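Putative retaining b-glycosidase (Saccharophagus degradans, PDB 5A95) probably hydrolyses mixed-linkage beta-glucans, acting as a retaining glycoside hydrolase of family 5. Local coordinates at residues G70-D75 with T328-D333; I102-H107 with I135-D140; L212-Y217 with I244-I249. The protein carries 1 engineered substitution. One frame throughout, in Å; residues are numbered along the deposited sequence. Where two conformers were deposited one is given.

Contact 1: residues G70-D75 with T328-D333; sequences GVNIAD and TVWVFD. With BGC (beta-D-glucopyranose), chain D.
The backbone O of Val329 receives two donors from Asn72. The backbone N of Asn72 is 2.8 Å from Val329 O, with an N-H...O angle of 171°, and the donor lies almost in line with the carbonyl. The second donor, Asn72 ND2, sits 3.2 Å from Val329 O and comes in above the carbonyl plane, off the lone pairs, while the oxygen itself stays close to the amide plane. Two further backbone bonds extend the pairing: Val329 N lies 3.0 Å from Gly70 O, and Phe332 N lies 2.8 Å from Asn72 O. With CG beside the backbone N (chi1 -74°), the Asn72 amide reaches toward 328-333; its OD1 is hydrogen-bonded to Arg103 NH1 of strand 101-106 and its ND2 also to Thr290 O. A water accepts from Ala74 N and donates to Phe332 O and Asp333 OD1, which also pairs with Lys78.

The parallel register, Gly70 with Thr328 and Val71 with Val329, joins the first and last parallel strands of the (beta/alpha)8 barrel, 65-72 and 326-329, and so closes it. The peptide between Trp330 and Val331, at the C-terminal end of the pairing, is cis, a non-proline cis bond consistent with that known after the corresponding tryptophan of other family 5 enzymes.

The Trp330 ring lines the glycan pocket. A glucose unit has its C3 3.6 Å above one ring face, toward the rim, and Val331 CB lies over the rim of the opposite face; NE1 is hydrogen-bonded to Ser337 O. The Asn72 amide meets the benzo side of the indole obliquely, its CG 3.3 Å from Trp330 CE3 and its plane turned 61° from the ring. Farther from the sugar, Val71 CG2 packs at 3.8 Å against Phe332 CB, and both residues also touch Leu93 of helix 87-96.

Contact 2: residues I102-H107 with I135-D140; sequences IRLPIH and IYLILD. With BGC (beta-D-glucopyranose), chain B.
Asp140, which buries the most surface here, lays its carboxylate over the guanidinium of Arg103. The two planes are only 16° apart, and Asp140 OD2 stands 3.0 Å above the guanidinium plane, over its centre. No N-H points at this oxygen, so the salt bridge is electrostatic; the N-H groups of Arg103 are turned to Glu185, Asn188 and Gln291, among others, and OD2 is hydrogen-bonded to His142 ND1. The extended Arg103 chain, with CG anti to the backbone N (chi1 178°), carries the group out to this stack.

Ile102 works at the start of the ladder. Its N is 2.9 Å from Tyr136 O, its O accepts from Ile138 N, and its CD1 touches Ile135 CD1 at 3.7 Å. Leu104 continues the parallel pairing of these adjacent barrel strands: its N lies 2.9 Å from Ile138 O, and its O accepts from Asp140 N. Beyond the strand, His107 ND1 donates to Pro105 O, while NE2 and O6 of a bound glucose are hydrogen-bonded, 2.7 Å apart.

The Arg103 guanidinium is thus fixed in rotation, held by Asp140 over one face and by Glu185, Asn188, Gln291 and Asn72 through its N-H groups.

Contact 3: residues L212-Y217 with I244-I249; sequences LIDMIY and IEREGI. With NA (sodium ion), chain L.
Part of the outer wall of the barrel, helix 202-219, is tied here to the loop leading into strand 250-252 by Asp214 and Arg246. The arginine grips the carboxylate side-on: NE lies 2.7 Å from Asp214 OD1 and NH2 2.9 Å from OD2, each oxygen met on its syn side. The two flat groups are nearly coplanar, 13° apart, an alignment that lets both N-H groups meet the carboxylate at once. The chain of Arg246 bends at chi2 (-73°), and its NH1 turns back to Glu245 O, 2.8 Å away. A leucine in place of Arg246 would probably leave the Asp214 carboxylate without its mate and Glu245 O without this donor.

One helical turn on, Tyr217 OH donates to Glu247 O at 2.7 Å, in the carbonyl plane and on a lone pair. Between these polar links sits Ile213: CG2 touches Arg246 CG and lies over the rim of one face of the Tyr217 ring, while CD1 meets Ile244 CG2 at 3.7 Å and reaches Ile249 CD1 tip to tip at 3.8 Å.

Inward, Pro225 of strand 224-227 packs against Ile213, Tyr217 and Ile249. The helix also borders helix 161-174, and Met215 O binds a sodium ion together with Thr196 O of a neighbouring subunit.

Overall arrangement
Contacts 1 and 2 are neighbours in one curled sheet: their centres lie 9 Å apart, and strands 65-72 and 101-106 run side by side, joined by backbone bonding between Val71 O and Arg103 N. Contact 3 is peripheral, with its centre about 26 Å from that of contact 1 and about 19 Å from that of contact 2, and it touches neither. Along the chain, 70-75 comes first and 328-333 last; contact 2 and then contact 3 follow in series between them. Contact 1 thus closes the barrel, and the chain between its segments carries the other two contacts. Both contacts in the sheet reach the glycan pocket, whereas contact 3 joins an outer helix to a loop, beside a sodium ion shared with another subunit.

Contact 1: residues G70-D75 with T328-D333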
loop_
_atom_site.group_PDB
_atom_site.type_symbol
_atom_site.label_atom_id
_atom_site.label_comp_id
_atom_site.label_asym_id
_atom_site.label_seq_id
_atom_site.Cartn_x
_atom_site.Cartn_y
_atom_site.Cartn_z
ATOM N N GLY A 70 8.660 -35.413 0.486
ATOM C CA GLY A 70 7.701 -35.374 -0.609
ATOM C C GLY A 70 8.098 -34.474 -1.741
ATOM O O GLY A 70 9.284 -34.333 -2.056
ATOM N N VAL A 71 7.086 -33.866 -2.357
ATOM C CA VAL A 71 7.269 -33.113 -3.579
ATOM C C VAL A 71 6.418 -31.849 -3.570
ATOM O O VAL A 71 5.392 -31.774 -2.891
ATOM C CB VAL A 71 6.906 -33.926 -4.841
ATOM C CG1 VAL A 71 7.672 -35.231 -4.881
ATOM C CG2 VAL A 71 5.417 -34.219 -4.917
ATOM N N ASN A 72 6.870 -30.867 -4.354
ATOM C CA ASN A 72 6.024 -29.810 -4.885
ATOM C C ASN A 72 5.202 -30.332 -6.035
ATOM O O ASN A 72 5.695 -31.138 -6.837
ATOM C CB ASN A 72 6.905 -28.688 -5.436
ATOM C CG ASN A 72 7.541 -27.859 -4.355
ATOM O OD1 ASN A 72 6.940 -26.888 -3.914
ATOM N ND2 ASN A 72 8.724 -28.251 -3.896
ATOM N N ILE A 73 3.991 -29.806 -6.166
ATOM C CA ILE A 73 3.254 -29.837 -7.412
ATOM C C ILE A 73 3.129 -28.391 -7.862
ATOM O O ILE A 73 3.555 -27.466 -7.147
ATOM C CB ILE A 73 1.889 -30.525 -7.273
ATOM C CG1 ILE A 73 1.019 -29.833 -6.220
ATOM C CG2 ILE A 73 2.077 -32.014 -6.968
ATOM C CD1 ILE A 73 -0.397 -30.375 -6.136
ATOM N N ALA A 74 2.619 -28.180 -9.067
ATOM C CA ALA A 74 2.452 -26.825 -9.575
ATOM C C ALA A 74 1.320 -26.076 -8.854
ATOM O O ALA A 74 0.520 -26.655 -8.121
ATOM C CB ALA A 74 2.213 -26.827 -11.095
ATOM N N ASP A 75 1.251 -24.766 -9.104
ATOM C CA ASP A 75 0.146 -23.954 -8.614
ATOM C C ASP A 75 -1.206 -24.545 -9.048
ATOM O O ASP A 75 -1.363 -25.034 -10.166
ATOM C CB ASP A 75 0.288 -22.522 -9.154
ATOM C CG ASP A 75 -0.859 -21.635 -8.781
ATOM O OD1 ASP A 75 -1.829 -21.577 -9.567
ATOM O OD2 ASP A 75 -0.774 -20.937 -7.741
ATOM N N THR A 328 11.034 -31.319 0.250
ATOM C CA THR A 328 10.073 -31.467 -0.822
ATOM C C THR A 328 10.734 -31.085 -2.147
ATOM O O THR A 328 11.078 -29.926 -2.385
ATOM C CB THR A 328 8.794 -30.653 -0.616
ATOM O OG1 THR A 328 9.072 -29.283 -0.355
ATOM C CG2 THR A 328 7.969 -31.202 0.526
ATOM N N VAL A 329 10.903 -32.068 -3.036
ATOM C CA VAL A 329 11.606 -31.883 -4.284
ATOM C C VAL A 329 10.782 -30.960 -5.203
ATOM O O VAL A 329 9.542 -31.012 -5.217
ATOM C CB VAL A 329 11.800 -33.241 -4.988
ATOM C CG1 VAL A 329 12.559 -33.114 -6.301
ATOM C CG2 VAL A 329 12.539 -34.210 -4.075
ATOM N N TRP A 330 11.482 -30.149 -5.993
ATOM C CA TRP A 330 10.866 -29.299 -7.016
ATOM C C TRP A 330 11.206 -29.898 -8.390
ATOM O O TRP A 330 12.382 -30.022 -8.691
ATOM C CB TRP A 330 11.418 -27.842 -6.910
ATOM C CG TRP A 330 10.828 -26.897 -7.924
ATOM C CD1 TRP A 330 11.227 -26.741 -9.219
ATOM C CD2 TRP A 330 9.675 -26.074 -7.759
ATOM N NE1 TRP A 330 10.429 -25.819 -9.854
ATOM C CE2 TRP A 330 9.459 -25.400 -8.982
ATOM C CE3 TRP A 330 8.814 -25.824 -6.687
ATOM C CZ2 TRP A 330 8.402 -24.506 -9.170
ATOM C CZ3 TRP A 330 7.772 -24.948 -6.864
ATOM C CH2 TRP A 330 7.578 -24.273 -8.095
ATOM N N VAL A 331 10.225 -30.237 -9.240
ATOM C CA VAL A 331 8.773 -30.145 -9.007
ATOM C C VAL A 331 8.096 -31.314 -9.736
ATOM O O VAL A 331 8.552 -31.715 -10.814
ATOM C CB VAL A 331 8.216 -28.786 -9.506
ATOM C CG1 VAL A 331 8.559 -28.547 -10.959
ATOM C CG2 VAL A 331 6.717 -28.663 -9.269
ATOM N N PHE A 332 7.031 -31.856 -9.156
ATOM C CA PHE A 332 6.300 -32.967 -9.741
ATOM C C PHE A 332 5.275 -32.401 -10.719
ATOM O O PHE A 332 4.105 -32.277 -10.422
ATOM C CB PHE A 332 5.659 -33.808 -8.645
ATOM C CG PHE A 332 5.194 -35.147 -9.122
ATOM C CD1 PHE A 332 6.083 -36.214 -9.156
ATOM C CD2 PHE A 332 3.877 -35.370 -9.498
ATOM C CE1 PHE A 332 5.663 -37.467 -9.561
ATOM C CE2 PHE A 332 3.457 -36.634 -9.901
ATOM C CZ PHE A 332 4.360 -37.668 -9.949
ATOM N N ASP A 333 5.788 -32.068 -11.899
ATOM C CA ASP A 333 5.062 -31.445 -12.986
ATOM C C ASP A 333 5.859 -31.715 -14.242
ATOM O O ASP A 333 7.087 -31.725 -14.178
ATOM C CB ASP A 333 4.991 -29.921 -12.756
ATOM C CG ASP A 333 4.013 -29.252 -13.676
ATOM O OD1 ASP A 333 2.798 -29.375 -13.419
ATOM O OD2 ASP A 333 4.437 -28.637 -14.693
HETATM C C2 BGC D . 11.511 -20.738 -7.958
HETATM C C3 BGC D . 10.617 -21.647 -8.800
HETATM C C4 BGC D . 11.316 -21.954 -10.130
HETATM C C5 BGC D . 12.694 -22.529 -9.866
HETATM C C6 BGC D . 13.431 -22.879 -11.137
HETATM C C1 BGC D . 12.979 -21.153 -7.933
HETATM O O1 BGC D . 13.841 -20.096 -7.595
HETATM O O2 BGC D . 10.958 -20.627 -6.594
HETATM O O3 BGC D . 9.318 -20.989 -8.930
HETATM O O4 BGC D . 10.615 -22.845 -11.010
HETATM O O5 BGC D . 13.440 -21.506 -9.215
HETATM O O6 BGC D . 14.758 -23.208 -10.722
HETATM O O HOH W 1 2.153 -30.351 -10.913
#

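Contact 2: residues I102-H107 with I135-D140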
loop_
_atom_site.group_PDB
_atom_site.type_symbol
_atom_site.label_atom_id
_atom_site.label_comp_id
_atom_site.label_asym_id
_atom_site.label_seq_id
_atom_site.Cartn_x
_atom_site.Cartn_y
_atom_site.Cartn_z
ATOM N N ILE A 102 2.962 -33.053 0.397
ATOM C CA ILE A 102 2.922 -32.275 -0.821
ATOM C C ILE A 102 2.991 -30.794 -0.460
ATOM O O ILE A 102 2.279 -30.342 0.449
ATOM C CB ILE A 102 1.642 -32.557 -1.620
ATOM C CG1 ILE A 102 1.688 -33.994 -2.134
ATOM C CG2 ILE A 102 1.499 -31.594 -2.800
ATOM C CD1 ILE A 102 0.429 -34.480 -2.815
ATOM N N ARG A 103 3.855 -30.060 -1.162
ATOM C CA ARG A 103 3.952 -28.599 -1.041
ATOM C C ARG A 103 3.168 -27.956 -2.181
ATOM O O ARG A 103 3.360 -28.313 -3.355
ATOM C CB ARG A 103 5.396 -28.147 -1.075
ATOM C CG ARG A 103 5.625 -26.642 -0.993
ATOM C CD ARG A 103 7.096 -26.382 -0.794
ATOM N NE ARG A 103 7.538 -25.000 -0.653
ATOM C CZ ARG A 103 8.132 -24.256 -1.584
ATOM N NH1 ARG A 103 8.145 -24.627 -2.860
ATOM N NH2 ARG A 103 8.716 -23.107 -1.240
ATOM N N LEU A 104 2.293 -27.019 -1.826
ATOM C CA LEU A 104 1.454 -26.285 -2.773
ATOM C C LEU A 104 2.027 -24.875 -2.928
ATOM O O LEU A 104 1.944 -24.099 -1.985
ATOM C CB LEU A 104 0.012 -26.191 -2.253
ATOM C CG LEU A 104 -0.757 -27.484 -1.976
ATOM C CD1 LEU A 104 -2.204 -27.157 -1.580
ATOM C CD2 LEU A 104 -0.732 -28.390 -3.188
ATOM N N PRO A 105 2.605 -24.548 -4.098
ATOM C CA PRO A 105 3.210 -23.231 -4.291
ATOM C C PRO A 105 2.162 -22.262 -4.808
ATOM O O PRO A 105 1.953 -22.140 -6.028
ATOM C CB PRO A 105 4.305 -23.502 -5.324
ATOM C CG PRO A 105 3.761 -24.606 -6.158
ATOM C CD PRO A 105 2.921 -25.461 -5.229
ATOM N N ILE A 106 1.520 -21.550 -3.885
ATOM C CA ILE A 106 0.415 -20.665 -4.199
ATOM C C ILE A 106 0.957 -19.356 -4.713
ATOM O O ILE A 106 1.539 -18.578 -3.968
ATOM C CB ILE A 106 -0.490 -20.489 -2.977
ATOM C CG1 ILE A 106 -1.063 -21.858 -2.588
ATOM C CG2 ILE A 106 -1.591 -19.459 -3.239
ATOM C CD1 ILE A 106 -1.526 -21.998 -1.162
ATOM N N HIS A 107 0.819 -19.130 -6.014
ATOM C CA HIS A 107 1.360 -17.933 -6.622
ATOM C C HIS A 107 0.402 -16.761 -6.419
ATOM O O HIS A 107 -0.783 -16.883 -6.707
ATOM C CB HIS A 107 1.595 -18.134 -8.111
ATOM C CG HIS A 107 2.774 -18.994 -8.416
ATOM N ND1 HIS A 107 2.960 -20.245 -7.875
ATOM C CD2 HIS A 107 3.842 -18.774 -9.217
ATOM C CE1 HIS A 107 4.079 -20.766 -8.355
ATOM N NE2 HIS A 107 4.636 -19.886 -9.171
ATOM N N ILE A 135 -1.449 -38.123 4.171
ATOM C CA ILE A 135 -0.291 -37.268 3.911
ATOM C C ILE A 135 -0.586 -35.818 4.294
ATOM O O ILE A 135 -1.720 -35.448 4.585
ATOM C CB ILE A 135 0.171 -37.377 2.463
ATOM C CG1 ILE A 135 -0.850 -36.758 1.524
ATOM C CG2 ILE A 135 0.496 -38.849 2.178
ATOM C CD1 ILE A 135 -0.412 -36.680 0.098
ATOM N N TYR A 136 0.481 -35.040 4.356
ATOM C CA TYR A 136 0.418 -33.680 4.884
ATOM C C TYR A 136 0.678 -32.619 3.812
ATOM O O TYR A 136 1.286 -32.913 2.792
ATOM C CB TYR A 136 1.467 -33.528 5.985
ATOM C CG TYR A 136 1.155 -34.362 7.204
ATOM C CD1 TYR A 136 0.340 -33.862 8.204
ATOM C CD2 TYR A 136 1.647 -35.667 7.338
ATOM C CE1 TYR A 136 0.017 -34.615 9.318
ATOM C CE2 TYR A 136 1.312 -36.442 8.442
ATOM C CZ TYR A 136 0.515 -35.914 9.433
ATOM O OH TYR A 136 0.231 -36.665 10.541
ATOM N N LEU A 137 0.205 -31.401 4.062
ATOM C CA LEU A 137 0.425 -30.291 3.158
ATOM C C LEU A 137 1.324 -29.240 3.786
ATOM O O LEU A 137 1.183 -28.900 4.959
ATOM C CB LEU A 137 -0.904 -29.636 2.781
ATOM C CG LEU A 137 -1.853 -30.550 2.005
ATOM C CD1 LEU A 137 -3.216 -29.883 1.909
ATOM C CD2 LEU A 137 -1.315 -30.845 0.611
ATOM N N ILE A 138 2.190 -28.684 2.944
ATOM C CA ILE A 138 2.885 -27.431 3.198
ATOM C C ILE A 138 2.233 -26.390 2.294
ATOM O O ILE A 138 2.229 -26.560 1.077
ATOM C CB ILE A 138 4.386 -27.544 2.890
ATOM C CG1 ILE A 138 5.057 -28.612 3.770
ATOM C CG2 ILE A 138 5.051 -26.169 3.021
ATOM C CD1 ILE A 138 6.516 -28.813 3.470
ATOM N N LEU A 139 1.700 -25.313 2.872
ATOM C CA LEU A 139 1.153 -24.239 2.080
ATOM C C LEU A 139 2.203 -23.156 1.982
ATOM O O LEU A 139 2.682 -22.640 2.997
ATOM C CB LEU A 139 -0.129 -23.685 2.699
ATOM C CG LEU A 139 -1.254 -24.696 2.894
ATOM C CD1 LEU A 139 -2.503 -24.026 3.456
ATOM C CD2 LEU A 139 -1.571 -25.475 1.626
ATOM N N ASP A 140 2.569 -22.835 0.744
ATOM C CA ASP A 140 3.681 -21.939 0.424
ATOM C C ASP A 140 3.136 -20.707 -0.289
ATOM O O ASP A 140 2.526 -20.800 -1.349
ATOM C CB ASP A 140 4.668 -22.739 -0.441
ATOM C CG ASP A 140 5.516 -21.907 -1.368
ATOM O OD1 ASP A 140 5.883 -20.771 -1.062
ATOM O OD2 ASP A 140 5.820 -22.431 -2.473
HETATM C C2 BGC B . 9.805 -23.077 -13.255
HETATM C C3 BGC B . 9.050 -22.302 -14.320
HETATM C C4 BGC B . 7.733 -21.783 -13.785
HETATM C C5 BGC B . 7.943 -21.015 -12.481
HETATM C C6 BGC B . 6.658 -20.667 -11.773
HETATM C C1 BGC B . 9.967 -22.152 -12.061
HETATM O O2 BGC B . 11.063 -23.453 -13.812
HETATM O O3 BGC B . 8.782 -23.185 -15.418
HETATM O O4 BGC B . 7.161 -20.901 -14.746
HETATM O O5 BGC B . 8.684 -21.808 -11.572
HETATM O O6 BGC B . 6.953 -19.982 -10.560
#

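Contact 3: residues L212-Y217 with I244-I249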
loop_
_atom_site.group_PDB
_atom_site.type_symbol
_atom_site.label_atom_id
_atom_site.label_comp_id
_atom_site.label_asym_id
_atom_site.label_seq_id
_atom_site.Cartn_x
_atom_site.Cartn_y
_atom_site.Cartn_z
ATOM N N LEU A 212 4.022 -11.560 10.919
ATOM C CA LEU A 212 3.176 -12.570 10.312
ATOM C C LEU A 212 2.901 -13.726 11.307
ATOM O O LEU A 212 1.774 -14.201 11.420
ATOM C CB LEU A 212 3.799 -13.115 9.025
ATOM C CG LEU A 212 3.908 -12.112 7.858
ATOM C CD1 LEU A 212 4.699 -12.688 6.713
ATOM C CD2 LEU A 212 2.550 -11.676 7.385
ATOM N N ILE A 213 3.946 -14.197 11.981
ATOM C CA ILE A 213 3.811 -15.273 12.960
ATOM C C ILE A 213 2.824 -14.879 14.057
ATOM O O ILE A 213 1.994 -15.692 14.471
ATOM C CB ILE A 213 5.181 -15.661 13.536
ATOM C CG1 ILE A 213 6.015 -16.365 12.445
ATOM C CG2 ILE A 213 5.005 -16.587 14.736
ATOM C CD1 ILE A 213 7.492 -16.357 12.734
ATOM N N ASP A 214 2.907 -13.642 14.531
ATOM C CA ASP A 214 1.988 -13.235 15.601
ATOM C C ASP A 214 0.533 -13.293 15.158
ATOM O O ASP A 214 -0.318 -13.715 15.923
ATOM C CB ASP A 214 2.366 -11.843 16.114
ATOM C CG ASP A 214 3.632 -11.839 16.942
ATOM O OD1 ASP A 214 4.052 -12.919 17.403
ATOM O OD2 ASP A 214 4.226 -10.754 17.134
ATOM N N MET A 215 0.235 -12.843 13.939
ATOM C CA MET A 215 -1.124 -12.933 13.417
ATOM C C MET A 215 -1.601 -14.366 13.310
ATOM O O MET A 215 -2.740 -14.681 13.613
ATOM C CB MET A 215 -1.239 -12.365 11.987
ATOM C CG MET A 215 -1.168 -10.890 11.812
ATOM S SD MET A 215 -1.166 -10.529 10.037
ATOM C CE MET A 215 -2.890 -10.892 9.649
ATOM N N ILE A 216 -0.714 -15.230 12.821
ATOM C CA ILE A 216 -1.028 -16.636 12.641
ATOM C C ILE A 216 -1.280 -17.310 13.999
ATOM O O ILE A 216 -2.307 -17.978 14.213
ATOM C CB ILE A 216 0.087 -17.330 11.859
ATOM C CG1 ILE A 216 0.081 -16.841 10.400
ATOM C CG2 ILE A 216 -0.053 -18.845 11.907
ATOM C CD1 ILE A 216 1.331 -17.205 9.630
ATOM N N TYR A 217 -0.341 -17.126 14.927
ATOM C CA TYR A 217 -0.445 -17.762 16.245
ATOM C C TYR A 217 -1.647 -17.289 17.038
ATOM O O TYR A 217 -2.186 -18.069 17.833
ATOM C CB TYR A 217 0.852 -17.571 17.024
ATOM C CG TYR A 217 1.976 -18.533 16.683
ATOM C CD1 TYR A 217 1.820 -19.609 15.803
ATOM C CD2 TYR A 217 3.216 -18.377 17.302
ATOM C CE1 TYR A 217 2.850 -20.494 15.585
ATOM C CE2 TYR A 217 4.254 -19.254 17.071
ATOM C CZ TYR A 217 4.066 -20.311 16.201
ATOM O OH TYR A 217 5.073 -21.237 16.004
ATOM N N ILE A 244 14.519 -15.853 14.781
ATOM C CA ILE A 244 13.145 -15.453 15.047
ATOM C C ILE A 244 12.821 -15.744 16.507
ATOM O O ILE A 244 13.064 -16.861 17.001
ATOM C CB ILE A 244 12.193 -16.277 14.165
ATOM C CG1 ILE A 244 12.440 -16.036 12.691
ATOM C CG2 ILE A 244 10.736 -16.066 14.553
ATOM C CD1 ILE A 244 12.078 -14.670 12.214
ATOM N N GLU A 245 12.274 -14.753 17.205
ATOM C CA GLU A 245 12.067 -14.860 18.651
ATOM C C GLU A 245 10.683 -15.417 18.982
ATOM O O GLU A 245 9.927 -14.782 19.721
ATOM C CB GLU A 245 12.318 -13.494 19.308
ATOM C CG GLU A 245 13.781 -13.073 19.213
ATOM C CD GLU A 245 14.009 -11.723 19.829
ATOM O OE1 GLU A 245 14.060 -11.684 21.055
ATOM O OE2 GLU A 245 14.145 -10.723 19.112
ATOM N N ARG A 246 10.369 -16.586 18.428
ATOM C CA ARG A 246 9.114 -17.252 18.673
ATOM C C ARG A 246 9.419 -18.749 18.749
ATOM O O ARG A 246 10.378 -19.219 18.150
ATOM C CB ARG A 246 8.112 -16.976 17.523
ATOM C CG ARG A 246 7.866 -15.495 17.222
ATOM C CD ARG A 246 7.036 -14.824 18.286
ATOM N NE ARG A 246 6.655 -13.443 17.973
ATOM C CZ ARG A 246 7.411 -12.362 18.213
ATOM N NH1 ARG A 246 8.628 -12.475 18.702
ATOM N NH2 ARG A 246 6.938 -11.164 17.970
ATOM N N GLU A 247 8.616 -19.481 19.501
ATOM C CA GLU A 247 8.693 -20.926 19.572
ATOM C C GLU A 247 7.978 -21.560 18.385
ATOM O O GLU A 247 7.091 -20.962 17.773
ATOM C CB GLU A 247 8.023 -21.441 20.856
ATOM C CG GLU A 247 8.674 -21.010 22.157
ATOM C CD GLU A 247 9.920 -21.800 22.488
ATOM O OE1 GLU A 247 9.967 -23.022 22.166
ATOM O OE2 GLU A 247 10.851 -21.193 23.061
ATOM N N GLY A 248 8.350 -22.796 18.088
ATOM C CA GLY A 248 7.640 -23.635 17.149
ATOM C C GLY A 248 7.859 -23.334 15.678
ATOM O O GLY A 248 7.048 -23.717 14.864
ATOM N N ILE A 249 9.000 -22.714 15.387
ATOM C CA ILE A 249 9.416 -22.239 14.056
ATOM C C ILE A 249 10.332 -23.261 13.417
ATOM O O ILE A 249 11.214 -23.813 14.083
ATOM C CB ILE A 249 10.227 -20.874 14.221
ATOM C CG1 ILE A 249 9.386 -19.870 15.014
ATOM C CG2 ILE A 249 10.691 -20.260 12.920
ATOM C CD1 ILE A 249 8.006 -19.688 14.448
HETATM NA NA NA L . -4.728 -14.188 11.704
HETATM O O HOH W 2 -6.890 -15.775 11.116
#